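Long-range contacts in glycoside hydrolase family 15, cellulose signaling associated protein envoy (Hypocrea jecorina, PDB 4WUJ), which probably senses blue light through a flavin-binding LOV domain, the part present in this chain, and links light to oxidative stress responses: residues S91-R99 / E106-Y114; P120-L128 / H138-E146. All blocks are in the same frame, centred on the assembly; numbering follows the deposited sequence.

Interaction 1. Residues S91-R99 / E106-Y114; sequences SDAVQEMRR and EVQVRIVNY. With FMN (flavin mononucleotide), chain I; SO4 (sulfate ion), chain J.
M97 of helix 92-103 reaches over V109 and I111 of strand 107-114 to the flavin. The bond to CB points neither at the strand nor away from it, and CG, anti to the carbonyl carbon (chi1 -79°), lies 4.0 Å from V109 CG2. SD then comes 3.8 Å from N1 of the flavin mononucleotide. A bend at chi3 (-60°) places the terminal methyl at both partners: M97 CE is 3.5 Å from I111 CD1 and also 3.5 Å from flavin N1. I111 CD1 touches flavin O2 as well. A93 CB packs against V109 CG2 and I111 CB, the latter at 3.7 Å. No direct hydrogen bond joins the segments. E96, on the exposed side, runs antiparallel to V109 and lays its OE1 on V109 CG1. A water sits within hydrogen-bonding reach of E96 OE2 and Q108 O. R98 NH1 bonds the flavin phosphate O3P at 2.8 Å, while N113 OD1 accepts from flavin N3. The 92-99 part of the helix and the strand run at 139°, with axes 8.2 Å apart at closest approach. The helix thus packs on strand 107-114, at one edge of the antiparallel PAS sheet and next to strand 120-129.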
loop_
_atom_site.group_PDB
_atom_site.type_symbol
_atom_site.label_atom_id
_atom_site.label_comp_id
_atom_site.label_asym_id
_atom_site.label_seq_id
_atom_site.Cartn_x
_atom_site.Cartn_y
_atom_site.Cartn_z
ATOM N N SER C 91 -26.352 -3.298 13.097
ATOM C CA SER C 91 -25.285 -3.951 13.832
ATOM C C SER C 91 -24.827 -3.047 14.966
ATOM O O SER C 91 -24.875 -1.813 14.856
ATOM C CB SER C 91 -24.105 -4.292 12.917
ATOM O OG SER C 91 -23.281 -5.282 13.513
ATOM N N ASP C 92 -24.413 -3.667 16.066
ATOM C CA ASP C 92 -23.686 -2.949 17.096
ATOM C C ASP C 92 -22.377 -2.383 16.505
ATOM O O ASP C 92 -21.745 -1.494 17.079
ATOM C CB ASP C 92 -23.391 -3.875 18.276
ATOM C CG ASP C 92 -24.664 -4.208 19.120
ATOM O OD1 ASP C 92 -25.616 -3.378 19.206
ATOM O OD2 ASP C 92 -24.702 -5.317 19.698
ATOM N N ALA C 93 -21.969 -2.932 15.368
ATOM C CA ALA C 93 -20.712 -2.549 14.733
ATOM C C ALA C 93 -20.750 -1.060 14.386
ATOM O O ALA C 93 -19.871 -0.317 14.791
ATOM C CB ALA C 93 -20.496 -3.374 13.508
ATOM N N VAL C 94 -21.821 -0.645 13.719
ATOM C CA VAL C 94 -22.039 0.750 13.369
ATOM C C VAL C 94 -21.843 1.727 14.540
ATOM O O VAL C 94 -21.063 2.691 14.387
ATOM C CB VAL C 94 -23.426 0.947 12.705
ATOM C CG1 VAL C 94 -23.707 2.417 12.440
ATOM C CG2 VAL C 94 -23.480 0.168 11.418
ATOM N N GLN C 95 -22.498 1.489 15.689
ATOM C CA GLN C 95 -22.342 2.383 16.858
ATOM C C GLN C 95 -20.932 2.367 17.415
ATOM O O GLN C 95 -20.392 3.408 17.838
ATOM C CB GLN C 95 -23.196 1.995 18.088
ATOM C CG GLN C 95 -24.578 1.485 17.894
ATOM C CD GLN C 95 -25.232 1.158 19.262
ATOM O OE1 GLN C 95 -25.240 1.998 20.184
ATOM N NE2 GLN C 95 -25.740 -0.074 19.401
ATOM N N GLU C 96 -20.381 1.160 17.525
ATOM C CA GLU C 96 -19.006 1.009 18.008
ATOM C C GLU C 96 -18.086 1.864 17.106
ATOM O O GLU C 96 -17.286 2.648 17.607
ATOM C CB GLU C 96 -18.592 -0.466 18.011
ATOM C CG GLU C 96 -17.665 -0.853 19.172
ATOM C CD GLU C 96 -17.010 -2.246 19.011
ATOM O OE1 GLU C 96 -17.598 -3.155 18.366
ATOM O OE2 GLU C 96 -15.882 -2.412 19.525
ATOM N N MET C 97 -18.230 1.748 15.787
ATOM C CA MET C 97 -17.393 2.559 14.897
ATOM C C MET C 97 -17.669 4.056 15.166
ATOM O O MET C 97 -16.747 4.841 15.371
ATOM C CB MET C 97 -17.669 2.212 13.441
ATOM C CG MET C 97 -16.970 0.925 12.980
ATOM S SD MET C 97 -17.139 0.554 11.223
ATOM C CE MET C 97 -18.895 0.421 11.004
ATOM N N ARG C 98 -18.957 4.404 15.266
ATOM C CA ARG C 98 -19.379 5.780 15.449
ATOM C C ARG C 98 -18.762 6.394 16.685
ATOM O O ARG C 98 -18.257 7.539 16.656
ATOM C CB ARG C 98 -20.899 5.860 15.526
ATOM C CG ARG C 98 -21.394 7.271 15.626
ATOM C CD ARG C 98 -22.881 7.412 15.392
ATOM N NE ARG C 98 -23.627 6.680 16.399
ATOM C CZ ARG C 98 -24.398 5.628 16.156
ATOM N NH1 ARG C 98 -24.586 5.183 14.919
ATOM N NH2 ARG C 98 -25.012 5.034 17.164
ATOM N N ARG C 99 -18.764 5.601 17.753
ATOM C CA ARG C 99 -18.377 6.075 19.070
ATOM C C ARG C 99 -16.875 6.109 19.135
ATOM O O ARG C 99 -16.265 7.025 19.690
ATOM C CB ARG C 99 -18.952 5.163 20.160
ATOM C CG ARG C 99 -20.271 5.681 20.790
ATOM C CD ARG C 99 -21.389 4.617 20.795
ATOM N NE ARG C 99 -22.560 5.029 21.562
ATOM C CZ ARG C 99 -23.504 4.199 22.014
ATOM N NH1 ARG C 99 -23.431 2.883 21.793
ATOM N NH2 ARG C 99 -24.532 4.694 22.706
ATOM N N GLU C 106 -8.928 3.859 18.457
ATOM C CA GLU C 106 -8.774 2.686 17.614
ATOM C C GLU C 106 -9.984 1.838 17.821
ATOM O O GLU C 106 -10.499 1.777 18.932
ATOM C CB GLU C 106 -7.563 1.860 18.055
ATOM C CG GLU C 106 -6.250 2.470 17.684
ATOM C CD GLU C 106 -5.078 1.804 18.383
ATOM O OE1 GLU C 106 -5.027 0.540 18.437
ATOM O OE2 GLU C 106 -4.204 2.571 18.856
ATOM N N VAL C 107 -10.399 1.130 16.780
ATOM C CA VAL C 107 -11.495 0.221 16.904
ATOM C C VAL C 107 -11.427 -0.798 15.825
ATOM O O VAL C 107 -11.003 -0.528 14.697
ATOM C CB VAL C 107 -12.846 0.960 16.792
ATOM C CG1 VAL C 107 -12.911 1.764 15.487
ATOM C CG2 VAL C 107 -14.004 -0.006 16.876
ATOM N N GLN C 108 -11.854 -1.996 16.155
ATOM C CA GLN C 108 -11.897 -3.032 15.155
ATOM C C GLN C 108 -13.147 -3.829 15.372
ATOM O O GLN C 108 -13.380 -4.364 16.471
ATOM C CB GLN C 108 -10.636 -3.908 15.208
ATOM C CG GLN C 108 -10.665 -5.079 14.262
ATOM C CD GLN C 108 -9.375 -5.902 14.321
ATOM O OE1 GLN C 108 -9.036 -6.490 15.351
ATOM N NE2 GLN C 108 -8.634 -5.911 13.225
ATOM N N VAL C 109 -13.946 -3.898 14.320
ATOM C CA VAL C 109 -15.182 -4.627 14.338
ATOM C C VAL C 109 -15.311 -5.399 13.053
ATOM O O VAL C 109 -14.554 -5.228 12.109
ATOM C CB VAL C 109 -16.426 -3.673 14.419
ATOM C CG1 VAL C 109 -16.194 -2.569 15.437
ATOM C CG2 VAL C 109 -16.746 -3.092 13.046
ATOM N N ARG C 110 -16.313 -6.251 13.017
ATOM C CA ARG C 110 -16.643 -6.972 11.819
ATOM C C ARG C 110 -18.067 -6.595 11.565
ATOM O O ARG C 110 -18.836 -6.364 12.509
ATOM C CB ARG C 110 -16.446 -8.495 12.033
ATOM C CG ARG C 110 -17.697 -9.310 12.380
ATOM C CD ARG C 110 -17.391 -10.798 12.848
ATOM N NE ARG C 110 -18.653 -11.404 13.272
ATOM C CZ ARG C 110 -19.148 -11.335 14.515
ATOM N NH1 ARG C 110 -18.450 -10.785 15.497
ATOM N NH2 ARG C 110 -20.326 -11.869 14.802
ATOM N N ILE C 111 -18.433 -6.511 10.302
ATOM C CA ILE C 111 -19.703 -5.947 9.965
ATOM C C ILE C 111 -20.004 -6.341 8.567
ATOM O O ILE C 111 -19.076 -6.572 7.788
ATOM C CB ILE C 111 -19.634 -4.347 10.050
ATOM C CG1 ILE C 111 -20.917 -3.702 9.552
ATOM C CG2 ILE C 111 -18.432 -3.778 9.253
ATOM C CD1 ILE C 111 -20.918 -2.177 9.729
ATOM N N VAL C 112 -21.270 -6.355 8.191
ATOM C CA VAL C 112 -21.600 -6.676 6.818
ATOM C C VAL C 112 -21.610 -5.458 5.954
ATOM O O VAL C 112 -22.339 -4.492 6.229
ATOM C CB VAL C 112 -22.952 -7.368 6.709
ATOM C CG1 VAL C 112 -23.368 -7.501 5.231
ATOM C CG2 VAL C 112 -22.898 -8.746 7.435
ATOM N N ASN C 113 -20.795 -5.485 4.899
ATOM C CA ASN C 113 -20.953 -4.520 3.820
ATOM C C ASN C 113 -21.337 -5.163 2.502
ATOM O O ASN C 113 -21.419 -6.394 2.364
ATOM C CB ASN C 113 -19.687 -3.655 3.615
ATOM C CG ASN C 113 -19.290 -2.893 4.860
ATOM O OD1 ASN C 113 -18.110 -2.592 5.045
ATOM N ND2 ASN C 113 -20.263 -2.603 5.740
ATOM N N TYR C 114 -21.539 -4.292 1.528
ATOM C CA TYR C 114 -22.021 -4.693 0.237
ATOM C C TYR C 114 -21.104 -4.122 -0.819
ATOM O O TYR C 114 -20.845 -2.921 -0.840
ATOM C CB TYR C 114 -23.460 -4.235 0.079
ATOM C CG TYR C 114 -24.331 -4.919 1.126
ATOM C CD1 TYR C 114 -24.829 -6.202 0.909
ATOM C CD2 TYR C 114 -24.598 -4.308 2.352
ATOM C CE1 TYR C 114 -25.605 -6.849 1.872
ATOM C CE2 TYR C 114 -25.369 -4.938 3.318
ATOM C CZ TYR C 114 -25.869 -6.221 3.079
ATOM O OH TYR C 114 -26.641 -6.859 4.038
HETATM N N1 FMN I . -18.155 1.445 7.704
HETATM C C2 FMN I . -18.352 0.257 7.033
HETATM O O2 FMN I . -19.436 -0.320 7.095
HETATM N N3 FMN I . -17.326 -0.287 6.264
HETATM C C4 FMN I . -16.100 0.325 6.168
HETATM O O4 FMN I . -15.231 -0.182 5.465
HETATM C C4A FMN I . -15.886 1.534 6.846
HETATM N N5 FMN I . -14.666 2.191 6.754
HETATM C C5A FMN I . -14.461 3.359 7.431
HETATM C C6 FMN I . -13.224 3.966 7.326
HETATM C C7 FMN I . -12.982 5.168 7.970
HETATM C C7M FMN I . -11.622 5.779 7.834
HETATM C C8 FMN I . -14.005 5.761 8.744
HETATM C C8M FMN I . -13.750 7.068 9.452
HETATM C C9 FMN I . -15.249 5.127 8.859
HETATM C C9A FMN I . -15.487 3.925 8.201
HETATM N N10 FMN I . -16.723 3.276 8.283
HETATM C C10 FMN I . -16.921 2.086 7.609
HETATM C "C1'" FMN I . -17.882 3.759 9.130
HETATM C "C2'" FMN I . -18.813 4.810 8.572
HETATM O "O2'" FMN I . -18.083 5.659 7.718
HETATM C "C3'" FMN I . -19.493 5.537 9.768
HETATM O "O3'" FMN I . -18.516 6.105 10.634
HETATM C "C4'" FMN I . -20.374 4.555 10.576
HETATM O "O4'" FMN I . -21.437 4.133 9.748
HETATM C "C5'" FMN I . -20.896 5.141 11.900
HETATM O "O5'" FMN I . -21.473 6.416 11.679
HETATM P P FMN I . -23.011 6.567 11.284
HETATM O O1P FMN I . -23.212 8.051 11.025
HETATM O O2P FMN I . -23.439 5.817 10.069
HETATM O O3P FMN I . -23.853 6.129 12.437
HETATM S S SO4 J . -25.006 7.427 19.861
HETATM O O1 SO4 J . -25.711 6.149 19.908
HETATM O O2 SO4 J . -25.225 8.062 18.563
HETATM O O3 SO4 J . -23.603 7.291 20.238
HETATM O O4 SO4 J . -25.585 8.331 20.827
HETATM O O HOH W 1 -15.259 -5.370 18.865
#

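Interaction 2. Residues P120-L128 / H138-E146. With FMN (flavin mononucleotide), chain I.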
loop_
_atom_site.group_PDB
_atom_site.type_symbol
_atom_site.label_atom_id
_atom_site.label_comp_id
_atom_site.label_asym_id
_atom_site.label_seq_id
_atom_site.Cartn_x
_atom_site.Cartn_y
_atom_site.Cartn_z
ATOM N N PRO C 120 -22.975 -9.459 -0.139
ATOM C CA PRO C 120 -22.502 -9.132 1.204
ATOM C C PRO C 120 -21.125 -9.729 1.493
ATOM O O PRO C 120 -20.780 -10.789 0.958
ATOM C CB PRO C 120 -23.549 -9.792 2.107
ATOM C CG PRO C 120 -24.021 -11.005 1.298
ATOM C CD PRO C 120 -24.025 -10.497 -0.135
ATOM N N PHE C 121 -20.349 -9.070 2.343
ATOM C CA PHE C 121 -19.166 -9.709 2.857
ATOM C C PHE C 121 -18.882 -9.263 4.245
ATOM O O PHE C 121 -19.102 -8.113 4.627
ATOM C CB PHE C 121 -17.934 -9.437 1.978
ATOM C CG PHE C 121 -17.543 -7.973 1.882
ATOM C CD1 PHE C 121 -18.203 -7.122 1.016
ATOM C CD2 PHE C 121 -16.483 -7.467 2.626
ATOM C CE1 PHE C 121 -17.852 -5.793 0.911
ATOM C CE2 PHE C 121 -16.114 -6.129 2.502
ATOM C CZ PHE C 121 -16.818 -5.293 1.655
ATOM N N THR C 122 -18.362 -10.197 5.006
ATOM C CA THR C 122 -17.968 -9.899 6.355
ATOM C C THR C 122 -16.645 -9.109 6.356
ATOM O O THR C 122 -15.556 -9.672 6.386
ATOM C CB THR C 122 -17.929 -11.178 7.156
ATOM O OG1 THR C 122 -19.249 -11.741 7.132
ATOM C CG2 THR C 122 -17.472 -10.924 8.597
ATOM N N ASN C 123 -16.778 -7.781 6.334
ATOM C CA ASN C 123 -15.640 -6.903 6.239
ATOM C C ASN C 123 -15.003 -6.773 7.606
ATOM O O ASN C 123 -15.692 -6.410 8.579
ATOM C CB ASN C 123 -16.135 -5.543 5.713
ATOM C CG ASN C 123 -15.011 -4.566 5.460
ATOM O OD1 ASN C 123 -13.854 -4.845 5.787
ATOM N ND2 ASN C 123 -15.350 -3.398 4.889
ATOM N N VAL C 124 -13.715 -7.084 7.734
ATOM C CA VAL C 124 -13.048 -6.778 9.007
ATOM C C VAL C 124 -12.386 -5.386 8.928
ATOM O O VAL C 124 -11.267 -5.192 8.380
ATOM C CB VAL C 124 -12.066 -7.855 9.465
ATOM C CG1 VAL C 124 -11.502 -7.529 10.833
ATOM C CG2 VAL C 124 -12.740 -9.241 9.459
ATOM N N VAL C 125 -13.109 -4.426 9.503
ATOM C CA VAL C 125 -12.762 -3.017 9.423
ATOM C C VAL C 125 -12.054 -2.606 10.662
ATOM O O VAL C 125 -12.518 -2.853 11.782
ATOM C CB VAL C 125 -14.022 -2.135 9.300
ATOM C CG1 VAL C 125 -13.633 -0.693 9.221
ATOM C CG2 VAL C 125 -14.857 -2.528 8.069
ATOM N N THR C 126 -10.934 -1.950 10.477
ATOM C CA THR C 126 -10.195 -1.347 11.588
ATOM C C THR C 126 -10.054 0.139 11.316
ATOM O O THR C 126 -9.624 0.520 10.231
ATOM C CB THR C 126 -8.744 -1.870 11.666
ATOM O OG1 THR C 126 -8.747 -3.285 11.774
ATOM C CG2 THR C 126 -8.010 -1.256 12.850
ATOM N N ILE C 127 -10.329 0.973 12.309
ATOM C CA ILE C 127 -10.221 2.394 12.136
ATOM C C ILE C 127 -9.245 2.932 13.133
ATOM O O ILE C 127 -9.355 2.685 14.335
ATOM C CB ILE C 127 -11.626 3.056 12.259
ATOM C CG1 ILE C 127 -12.558 2.378 11.257
ATOM C CG2 ILE C 127 -11.529 4.557 12.019
ATOM C CD1 ILE C 127 -14.001 2.703 11.342
ATOM N N LEU C 128 -8.262 3.654 12.634
ATOM C CA LEU C 128 -7.258 4.261 13.477
ATOM C C LEU C 128 -7.242 5.788 13.332
ATOM O O LEU C 128 -7.443 6.315 12.250
ATOM C CB LEU C 128 -5.887 3.667 13.126
ATOM C CG LEU C 128 -5.868 2.132 13.213
ATOM C CD1 LEU C 128 -6.109 1.450 11.876
ATOM C CD2 LEU C 128 -4.568 1.687 13.780
ATOM N N HIS C 138 -7.790 16.470 11.559
ATOM C CA HIS C 138 -7.666 15.103 12.046
ATOM C C HIS C 138 -8.149 14.129 10.978
ATOM O O HIS C 138 -9.154 14.363 10.325
ATOM C CB HIS C 138 -8.526 14.934 13.291
ATOM C CG HIS C 138 -7.874 15.416 14.551
ATOM N ND1 HIS C 138 -7.298 14.554 15.460
ATOM C CD2 HIS C 138 -7.706 16.664 15.057
ATOM C CE1 HIS C 138 -6.798 15.245 16.468
ATOM N NE2 HIS C 138 -7.034 16.529 16.249
ATOM N N PHE C 139 -7.428 13.033 10.798
ATOM C CA PHE C 139 -7.811 12.010 9.827
ATOM C C PHE C 139 -8.038 10.662 10.510
ATOM O O PHE C 139 -7.636 10.429 11.644
ATOM C CB PHE C 139 -6.744 11.865 8.724
ATOM C CG PHE C 139 -6.632 13.070 7.836
ATOM C CD1 PHE C 139 -6.045 14.237 8.303
ATOM C CD2 PHE C 139 -7.108 13.037 6.529
ATOM C CE1 PHE C 139 -5.943 15.355 7.477
ATOM C CE2 PHE C 139 -7.025 14.147 5.707
ATOM C CZ PHE C 139 -6.433 15.304 6.175
ATOM N N ALA C 140 -8.692 9.781 9.782
ATOM C CA ALA C 140 -8.925 8.442 10.226
ATOM C C ALA C 140 -8.520 7.572 9.066
ATOM O O ALA C 140 -8.818 7.892 7.905
ATOM C CB ALA C 140 -10.398 8.227 10.572
ATOM N N VAL C 141 -7.811 6.500 9.391
ATOM C CA VAL C 141 -7.418 5.488 8.428
ATOM C C VAL C 141 -8.232 4.273 8.707
ATOM O O VAL C 141 -8.228 3.776 9.829
ATOM C CB VAL C 141 -5.951 5.041 8.616
ATOM C CG1 VAL C 141 -5.620 3.948 7.589
ATOM C CG2 VAL C 141 -5.040 6.214 8.531
ATOM N N GLY C 142 -8.915 3.795 7.690
ATOM C CA GLY C 142 -9.601 2.537 7.748
ATOM C C GLY C 142 -8.951 1.474 6.870
ATOM O O GLY C 142 -8.497 1.750 5.746
ATOM N N LEU C 143 -8.885 0.260 7.423
ATOM C CA LEU C 143 -8.408 -0.910 6.720
ATOM C C LEU C 143 -9.573 -1.851 6.631
ATOM O O LEU C 143 -10.172 -2.183 7.664
ATOM C CB LEU C 143 -7.269 -1.578 7.485
ATOM C CG LEU C 143 -6.016 -0.745 7.701
ATOM C CD1 LEU C 143 -4.892 -1.601 8.359
ATOM C CD2 LEU C 143 -5.543 -0.190 6.374
ATOM N N GLN C 144 -9.943 -2.213 5.408
ATOM C CA GLN C 144 -10.973 -3.209 5.139
ATOM C C GLN C 144 -10.329 -4.533 4.620
ATOM O O GLN C 144 -9.203 -4.529 4.064
ATOM C CB GLN C 144 -11.927 -2.740 4.052
ATOM C CG GLN C 144 -12.681 -1.439 4.320
ATOM C CD GLN C 144 -11.902 -0.160 4.081
ATOM O OE1 GLN C 144 -10.848 -0.121 3.382
ATOM N NE2 GLN C 144 -12.420 0.920 4.675
ATOM N N ALA C 145 -11.082 -5.627 4.750
ATOM C CA ALA C 145 -10.767 -6.923 4.118
ATOM C C ALA C 145 -11.936 -7.897 4.303
ATOM O O ALA C 145 -12.539 -7.929 5.358
ATOM C CB ALA C 145 -9.536 -7.515 4.729
ATOM N N GLU C 146 -12.273 -8.647 3.264
ATOM C CA GLU C 146 -13.298 -9.663 3.332
ATOM C C GLU C 146 -13.109 -10.631 4.538
ATOM O O GLU C 146 -12.099 -11.340 4.651
ATOM C CB GLU C 146 -13.292 -10.432 2.021
ATOM C CG GLU C 146 -14.598 -11.117 1.685
ATOM C CD GLU C 146 -14.921 -11.083 0.180
ATOM O OE1 GLU C 146 -14.126 -10.512 -0.612
ATOM O OE2 GLU C 146 -15.985 -11.608 -0.216
HETATM N N1 FMN I . -18.155 1.445 7.704
HETATM C C2 FMN I . -18.352 0.257 7.033
HETATM O O2 FMN I . -19.436 -0.320 7.095
HETATM N N3 FMN I . -17.326 -0.287 6.264
HETATM C C4 FMN I . -16.100 0.325 6.168
HETATM O O4 FMN I . -15.231 -0.182 5.465
HETATM C C4A FMN I . -15.886 1.534 6.846
HETATM N N5 FMN I . -14.666 2.191 6.754
HETATM C C5A FMN I . -14.461 3.359 7.431
HETATM C C6 FMN I . -13.224 3.966 7.326
HETATM C C7 FMN I . -12.982 5.168 7.970
HETATM C C7M FMN I . -11.622 5.779 7.834
HETATM C C8 FMN I . -14.005 5.761 8.744
HETATM C C8M FMN I . -13.750 7.068 9.452
HETATM C C9 FMN I . -15.249 5.127 8.859
HETATM C C9A FMN I . -15.487 3.925 8.201
HETATM N N10 FMN I . -16.723 3.276 8.283
HETATM C C10 FMN I . -16.921 2.086 7.609
HETATM C "C1'" FMN I . -17.882 3.759 9.130
HETATM C "C2'" FMN I . -18.813 4.810 8.572
HETATM O "O2'" FMN I . -18.083 5.659 7.718
HETATM C "C3'" FMN I . -19.493 5.537 9.768
HETATM O "O3'" FMN I . -18.516 6.105 10.634
HETATM C "C4'" FMN I . -20.374 4.555 10.576
HETATM O "O4'" FMN I . -21.437 4.133 9.748
HETATM C "C5'" FMN I . -20.896 5.141 11.900
HETATM O "O5'" FMN I . -21.473 6.416 11.679
HETATM P P FMN I . -23.011 6.567 11.284
HETATM O O1P FMN I . -23.212 8.051 11.025
HETATM O O2P FMN I . -23.439 5.817 10.069
HETATM O O3P FMN I . -23.853 6.129 12.437
#
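T126 and L143 form an antiparallel hydrogen-bonded pair in the beta hairpin of strands 120-129 and 139-144, part of the PAS fold. Each backbone N donates to the other's O. L128 and V141 pair likewise. Between them, I127 and G142 form a non-hydrogen-bonded pair. G142 leaves room for the flavin, since a CB here would run into its C6. Near the C-terminus, A145 O accepts from V124 N at 2.8 Å. Next to it the N123 side chain takes the other bond: OD1 accepts from A145 N at 3.1 Å, with the donor tilted 33° from the carbonyl plane. CG of N123 is anti to the backbone N (chi1 -175°), which brings the amide beside Q144. N123 ND2 is satisfied by N113 OD1. Without the amide, as with an alanine here, A145 N would probably lose this acceptor and N113 OD1 one of its donors. T126 OG1 is hydrogen-bonded to Y7 OH of the second subunit. Q144 OE1 bonds S39 OG, and NE2 bonds T41 OG1 weakly. The Q144 chain bends at chi2 (80°) and turns its amide to the flavin, where NE2 donates to O4 at 3.1 Å and more weakly to N5 at 3.3 Å.

The two interactions lie in series along the chain: 91-99 / 106-114 closes before 120-128 / 138-146 opens. Their centres are 9 Å apart. Both belong to the PAS domain and share its five-stranded antiparallel sheet, in which strands 107-114 and 120-129 are neighbours. Interaction 1 adds a helix to the outermost of these strands, and interaction 2 continues the sheet inward to strand 139-144. They meet directly at N113 and F121, where the backbones are probably hydrogen-bonded. Both line the same flavin pocket. Interaction 1 reaches the phosphate and the N3 side of the ring, and interaction 2 reaches O4 and N5. One flavin therefore bridges both contacts, consistent with a light-sensing core.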